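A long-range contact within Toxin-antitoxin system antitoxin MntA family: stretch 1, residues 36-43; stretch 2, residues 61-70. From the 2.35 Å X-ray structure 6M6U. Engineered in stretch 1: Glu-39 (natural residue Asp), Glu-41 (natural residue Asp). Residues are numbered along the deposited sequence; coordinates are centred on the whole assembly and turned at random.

Stretch 1, residues 36-43: RNSEIEIA
Stretch 2 (61-70) KLASALDSDV

A single hydrogen bond joins these two stretches, and it is a short one: Ile-40 N donates to Asp-69 O at 2.6 Å, with an N-H...O angle of 162°. Around it the backbones add two weaker contacts of the CA-H...O kind. Glu-39 CA lies 3.2 Å from that same Asp-69 O, so one carbonyl receives both an amide and a CA-H, and Val-70 CA lies 3.3 Å from Ile-40 O.

The register follows from this. Ile-40 and Val-70 form a parallel bridge with their CA atoms 4.6 Å apart, and Glu-39 CA and Asp-69 CA are also 4.6 Å apart. Stretch 1 approaches as loop and becomes strand at Ile-40, continuing through Ala-43 and beyond; its phi/psi values are -71/152 at Glu-39, -82/124 at Ile-40, -106/118 at Glu-41, -127/136 at Ile-42 and -120/141 at Ala-43. Stretch 2 arrives as the last part of a helix. Its backbone closes Ala-65 N to Lys-61 O at 3.1 Å and Leu-66 N to Leu-62 O at 2.8 Å, then leaves helical geometry at Asp-67, whose phi/psi is 54/46. Ser-68 N still reaches back to Ala-63 O at 3.1 Å, while its own phi/psi of -163/155 is already extended. Asp-69 (-66/135) and Val-70 (-124/137) carry the chain on alongside stretch 1.

The apolar packing lies on the face of the sheet shared by Ile-40 and Val-70. Both isoleucines are m at chi1 and t at chi2. Ile-40, buried and the largest contributor of covered area, sets its CB 4.1 Å from Val-70 CG2 and extends its CD1 to within 3.8 Å of Leu-66 CD1; the same CD1 is 3.7 Å from Ser-68 OG. Two residues on, Ile-42 repeats the pattern, with CD1 3.6 Å from Leu-62 CD2 and 4.0 Å from Val-70 CG1. Val-70, t at chi1, thus presents one methyl to each isoleucine, a use that suits a beta-branched residue in a strand. Leu-62 and Leu-66, one helical turn apart, both point toward stretch 1; Leu-66 is m,t, whereas Leu-62 has chi1 at -95°, between wells, and chi2 p. Each leucine thus brings a methyl against the CD1 of one isoleucine. Together the stretches bury 401 Å², both sides summed.

Polar residues complete the contact. Asp-69, buried, m at chi1 and with chi2 at -21°, has both carboxylate oxygens hydrogen-bonded elsewhere in the structure, which lets a charged residue sit in a covered place. Glu-39, engineered in place of Asp, takes m, t with chi3 at 84°; its CG packs 3.9 Å from Asp-69 CB, and its OE1 stands 3.6 Å from Val-70 O. The other engineered residue, Glu-41, points away and makes no contact. Ser-68, t at chi1, points toward stretch 1, and its OG is 3.9 Å from Ser-38 O.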

# COMPACT_ATOMS: atom_id res chain seq x y z
N ARG E 36 15.07 9.85 -6.04
CA ARG E 36 13.97 8.93 -5.82
C ARG E 36 12.78 9.51 -5.08
O ARG E 36 12.70 10.71 -4.85
CB ARG E 36 14.44 7.70 -5.04
CG ARG E 36 15.78 7.87 -4.35
CD ARG E 36 16.53 6.56 -4.40
NE ARG E 36 16.10 5.65 -3.37
CZ ARG E 36 16.59 5.64 -2.14
NH1 ARG E 36 17.53 6.51 -1.79
NH2 ARG E 36 16.16 4.76 -1.25
N ASN E 37 11.83 8.64 -4.71
CA ASN E 37 10.69 9.10 -3.95
C ASN E 37 11.00 9.19 -2.46
O ASN E 37 10.07 9.36 -1.66
CB ASN E 37 9.49 8.17 -4.19
CG ASN E 37 9.85 6.70 -4.02
OD1 ASN E 37 10.02 6.21 -2.90
ND2 ASN E 37 9.95 5.98 -5.13
N SER E 38 12.27 9.09 -2.09
CA SER E 38 12.65 8.96 -0.69
C SER E 38 12.31 10.22 0.10
O SER E 38 12.42 11.34 -0.40
CB SER E 38 14.15 8.66 -0.58
OG SER E 38 14.93 9.65 -1.22
N GLU E 39 11.91 10.01 1.35
CA GLU E 39 11.51 11.12 2.20
C GLU E 39 12.71 11.97 2.60
O GLU E 39 13.84 11.49 2.68
CB GLU E 39 10.82 10.62 3.46
CG GLU E 39 9.69 9.64 3.23
CD GLU E 39 8.96 9.29 4.51
OE1 GLU E 39 8.05 10.06 4.92
OE2 GLU E 39 9.29 8.25 5.12
N ILE E 40 12.44 13.25 2.83
CA ILE E 40 13.36 14.09 3.59
C ILE E 40 13.10 13.82 5.06
O ILE E 40 11.96 13.92 5.53
CB ILE E 40 13.16 15.57 3.24
CG1 ILE E 40 13.31 15.78 1.73
CG2 ILE E 40 14.14 16.45 4.00
CD1 ILE E 40 12.78 17.09 1.24
N GLU E 41 14.14 13.42 5.79
CA GLU E 41 14.03 13.02 7.18
C GLU E 41 14.60 14.13 8.06
O GLU E 41 15.79 14.46 7.96
CB GLU E 41 14.74 11.69 7.43
CG GLU E 41 14.00 10.50 6.82
CD GLU E 41 14.84 9.24 6.76
OE1 GLU E 41 14.98 8.55 7.80
OE2 GLU E 41 15.36 8.92 5.67
N ILE E 42 13.75 14.70 8.91
CA ILE E 42 14.11 15.83 9.75
C ILE E 42 13.77 15.49 11.19
O ILE E 42 12.70 14.95 11.48
CB ILE E 42 13.38 17.12 9.31
CG1 ILE E 42 13.67 17.41 7.84
CG2 ILE E 42 13.78 18.30 10.19
CD1 ILE E 42 12.66 18.33 7.19
N ALA E 43 14.69 15.81 12.10
CA ALA E 43 14.50 15.60 13.52
C ALA E 43 14.58 16.93 14.25
O ALA E 43 15.40 17.79 13.90
CB ALA E 43 15.55 14.63 14.08
N LYS E 61 3.07 20.06 5.84
CA LYS E 61 3.27 21.45 5.42
C LYS E 61 4.68 21.66 4.89
O LYS E 61 4.87 22.35 3.88
CB LYS E 61 2.97 22.42 6.56
CG LYS E 61 2.80 23.85 6.06
CD LYS E 61 2.69 24.87 7.19
CE LYS E 61 1.92 24.33 8.38
NZ LYS E 61 0.46 24.31 8.12
N LEU E 62 5.69 21.07 5.54
CA LEU E 62 7.02 21.08 4.96
C LEU E 62 7.05 20.33 3.64
O LEU E 62 7.67 20.77 2.66
CB LEU E 62 8.03 20.46 5.92
CG LEU E 62 8.81 21.43 6.81
CD1 LEU E 62 7.89 22.03 7.85
CD2 LEU E 62 9.98 20.72 7.47
N ALA E 63 6.37 19.18 3.59
CA ALA E 63 6.33 18.38 2.36
C ALA E 63 5.81 19.21 1.19
O ALA E 63 6.35 19.14 0.08
CB ALA E 63 5.47 17.14 2.58
N SER E 64 4.77 20.01 1.43
CA SER E 64 4.23 20.85 0.37
C SER E 64 5.18 21.98 0.01
O SER E 64 5.30 22.36 -1.17
CB SER E 64 2.87 21.41 0.80
OG SER E 64 2.38 22.34 -0.14
N ALA E 65 5.88 22.55 1.00
CA ALA E 65 6.81 23.63 0.70
C ALA E 65 8.03 23.12 -0.06
O ALA E 65 8.56 23.83 -0.92
CB ALA E 65 7.24 24.32 1.99
N LEU E 66 8.48 21.90 0.24
CA LEU E 66 9.67 21.31 -0.36
C LEU E 66 9.36 20.46 -1.57
O LEU E 66 10.31 19.98 -2.22
CB LEU E 66 10.40 20.44 0.68
CG LEU E 66 10.97 21.19 1.88
CD1 LEU E 66 11.36 20.20 2.97
CD2 LEU E 66 12.17 22.01 1.44
N ASP E 67 8.08 20.23 -1.88
CA ASP E 67 7.67 19.38 -3.00
C ASP E 67 8.30 17.99 -2.91
O ASP E 67 8.83 17.45 -3.89
CB ASP E 67 8.00 20.05 -4.34
CG ASP E 67 7.33 19.35 -5.50
OD1 ASP E 67 6.17 18.90 -5.34
OD2 ASP E 67 7.97 19.24 -6.57
N SER E 68 8.26 17.41 -1.71
CA SER E 68 8.84 16.10 -1.48
C SER E 68 8.27 15.54 -0.19
O SER E 68 7.85 16.29 0.69
CB SER E 68 10.37 16.17 -1.42
OG SER E 68 10.92 14.91 -1.05
N ASP E 69 8.27 14.21 -0.08
CA ASP E 69 7.81 13.59 1.15
C ASP E 69 8.75 13.93 2.30
O ASP E 69 9.97 13.89 2.17
CB ASP E 69 7.70 12.07 0.98
CG ASP E 69 6.53 11.67 0.11
OD1 ASP E 69 5.59 12.48 -0.05
OD2 ASP E 69 6.54 10.53 -0.43
N VAL E 70 8.16 14.28 3.44
CA VAL E 70 8.92 14.67 4.62
C VAL E 70 8.51 13.77 5.77
O VAL E 70 7.33 13.45 5.93
CB VAL E 70 8.69 16.16 4.96
CG1 VAL E 70 9.20 16.48 6.37
CG2 VAL E 70 9.38 17.04 3.93